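Side-chain contact in single-stranded DNA-binding protein (PDB 2CWA), which binds single-stranded DNA and probably recruits partner proteins to sites of DNA replication, recombination and repair: residues V175-R179 with D180-W184. Residues are numbered along the deposited sequence; the frame is centred on the assembly and turned at random.
Sequences VQAWR and DLAEW
Ala177 and Trp178, closing strand 169-178 of the second OB domain, meet Leu181 and Ala182 in a local strand-to-helix turn, where the chain folds back from the barrel wall into the short helix 179-185. The chain turns at Arg179, where phi is positive (48°), and the axes of residues 175-178 and 180-184 lie at 119° in chain direction. These axes come within 5.6 Å of each other, which the two alanines probably permit. The methyl CB of Ala177 faces the first helical turn, 4.4 Å from CB of Ala182 and 4.2 Å from CG of Leu181. The Leu181 side chain also touches Ala220 and Leu223, tying the helix to neighbouring strands. Two carbonyls at the bend receive helix amides. Ala182 N reaches Trp178 O at 3.2 Å in a weak bond, while Glu183 N binds Arg179 O at 2.9 Å, with a C=O...N angle of 161°. CB of Ala182 sits beside the carbonyl oxygens of both Ala177 and Arg179, 3.3 Å from each. The CB of Trp178 points away from the helix, and the indole touches Val152 and makes a cation-pi contact with Arg48 of the first SSB domain. The helix is therefore anchored by backbone bonds and a small apolar patch, while the charged side chains of Arg179 and Asp180 remain at the solvent-facing surface.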
loop_
_atom_site.group_PDB
_atom_site.type_symbol
_atom_site.label_atom_id
_atom_site.label_comp_id
_atom_site.label_asym_id
_atom_site.label_seq_id
_atom_site.Cartn_x
_atom_site.Cartn_y
_atom_site.Cartn_z
ATOM N N VAL A 175 4.982 9.650 -2.813
ATOM C CA VAL A 175 3.666 9.784 -3.426
ATOM C C VAL A 175 3.795 10.252 -4.872
ATOM O O VAL A 175 4.459 11.244 -5.152
ATOM C CB VAL A 175 2.792 10.787 -2.645
ATOM C CG1 VAL A 175 1.389 10.818 -3.224
ATOM C CG2 VAL A 175 2.757 10.395 -1.169
ATOM N N GLN A 176 3.142 9.527 -5.774
ATOM C CA GLN A 176 3.179 9.836 -7.203
ATOM C C GLN A 176 1.798 10.252 -7.696
ATOM O O GLN A 176 0.790 9.656 -7.316
ATOM C CB GLN A 176 3.666 8.607 -7.980
ATOM C CG GLN A 176 3.571 8.722 -9.502
ATOM C CD GLN A 176 4.043 7.451 -10.202
ATOM O OE1 GLN A 176 4.223 6.411 -9.566
ATOM N NE2 GLN A 176 4.234 7.528 -11.516
ATOM N N ALA A 177 1.753 11.280 -8.537
ATOM C CA ALA A 177 0.480 11.764 -9.070
ATOM C C ALA A 177 0.582 11.934 -10.579
ATOM O O ALA A 177 1.663 12.211 -11.103
ATOM C CB ALA A 177 0.108 13.086 -8.425
ATOM N N TRP A 178 -0.549 11.777 -11.263
ATOM C CA TRP A 178 -0.595 11.895 -12.720
ATOM C C TRP A 178 -1.505 13.002 -13.249
ATOM O O TRP A 178 -2.426 13.448 -12.568
ATOM C CB TRP A 178 -1.054 10.574 -13.342
ATOM C CG TRP A 178 -0.087 9.443 -13.195
ATOM C CD1 TRP A 178 0.047 8.605 -12.125
ATOM C CD2 TRP A 178 0.884 9.021 -14.162
ATOM N NE1 TRP A 178 1.039 7.681 -12.368
ATOM C CE2 TRP A 178 1.570 7.916 -13.609
ATOM C CE3 TRP A 178 1.240 9.469 -15.440
ATOM C CZ2 TRP A 178 2.598 7.249 -14.295
ATOM C CZ3 TRP A 178 2.262 8.806 -16.123
ATOM C CH2 TRP A 178 2.927 7.707 -15.545
ATOM N N ARG A 179 -1.221 13.434 -14.474
ATOM C CA ARG A 179 -2.000 14.450 -15.176
ATOM C C ARG A 179 -2.336 15.728 -14.411
ATOM O O ARG A 179 -1.450 16.388 -13.873
ATOM C CB ARG A 179 -3.280 13.805 -15.707
ATOM C CG ARG A 179 -2.990 12.601 -16.577
ATOM C CD ARG A 179 -4.241 11.876 -17.012
ATOM N NE ARG A 179 -3.899 10.585 -17.596
ATOM C CZ ARG A 179 -3.317 9.596 -16.922
ATOM N NH1 ARG A 179 -3.018 9.751 -15.639
ATOM N NH2 ARG A 179 -3.023 8.457 -17.532
ATOM N N ASP A 180 -3.617 16.085 -14.380
ATOM C CA ASP A 180 -4.036 17.309 -13.697
ATOM C C ASP A 180 -3.600 17.320 -12.240
ATOM O O ASP A 180 -3.151 18.345 -11.722
ATOM C CB ASP A 180 -5.556 17.481 -13.770
ATOM C CG ASP A 180 -6.062 17.610 -15.194
ATOM O OD1 ASP A 180 -5.321 18.145 -16.050
ATOM O OD2 ASP A 180 -7.205 17.188 -15.451
ATOM N N LEU A 181 -3.737 16.172 -11.587
ATOM C CA LEU A 181 -3.363 16.033 -10.185
ATOM C C LEU A 181 -1.879 16.349 -10.034
ATOM O O LEU A 181 -1.456 16.972 -9.058
ATOM C CB LEU A 181 -3.662 14.605 -9.724
ATOM C CG LEU A 181 -3.874 14.335 -8.236
ATOM C CD1 LEU A 181 -4.899 15.322 -7.676
ATOM C CD2 LEU A 181 -4.356 12.891 -8.050
ATOM N N ALA A 182 -1.085 15.936 -11.019
ATOM C CA ALA A 182 0.347 16.190 -10.974
ATOM C C ALA A 182 0.616 17.671 -11.174
ATOM O O ALA A 182 1.469 18.255 -10.507
ATOM C CB ALA A 182 1.073 15.361 -12.049
ATOM N N GLU A 183 -0.115 18.295 -12.090
ATOM C CA GLU A 183 0.102 19.710 -12.331
ATOM C C GLU A 183 -0.343 20.541 -11.126
ATOM O O GLU A 183 0.262 21.562 -10.811
ATOM C CB GLU A 183 -0.608 20.128 -13.621
ATOM C CG GLU A 183 -0.045 19.357 -14.823
ATOM C CD GLU A 183 -0.607 19.797 -16.158
ATOM O OE1 GLU A 183 -1.847 19.818 -16.303
ATOM O OE2 GLU A 183 0.199 20.105 -17.067
ATOM N N TRP A 184 -1.383 20.086 -10.441
ATOM C CA TRP A 184 -1.860 20.791 -9.249
ATOM C C TRP A 184 -0.776 20.713 -8.174
ATOM O O TRP A 184 -0.490 21.696 -7.491
ATOM C CB TRP A 184 -3.143 20.137 -8.725
ATOM C CG TRP A 184 -3.672 20.741 -7.449
ATOM C CD1 TRP A 184 -4.561 21.775 -7.335
ATOM C CD2 TRP A 184 -3.328 20.357 -6.109
ATOM N NE1 TRP A 184 -4.792 22.059 -6.003
ATOM C CE2 TRP A 184 -4.048 21.204 -5.232
ATOM C CE3 TRP A 184 -2.481 19.380 -5.565
ATOM C CZ2 TRP A 184 -3.945 21.102 -3.839
ATOM C CZ3 TRP A 184 -2.379 19.279 -4.179
ATOM C CH2 TRP A 184 -3.108 20.137 -3.332
#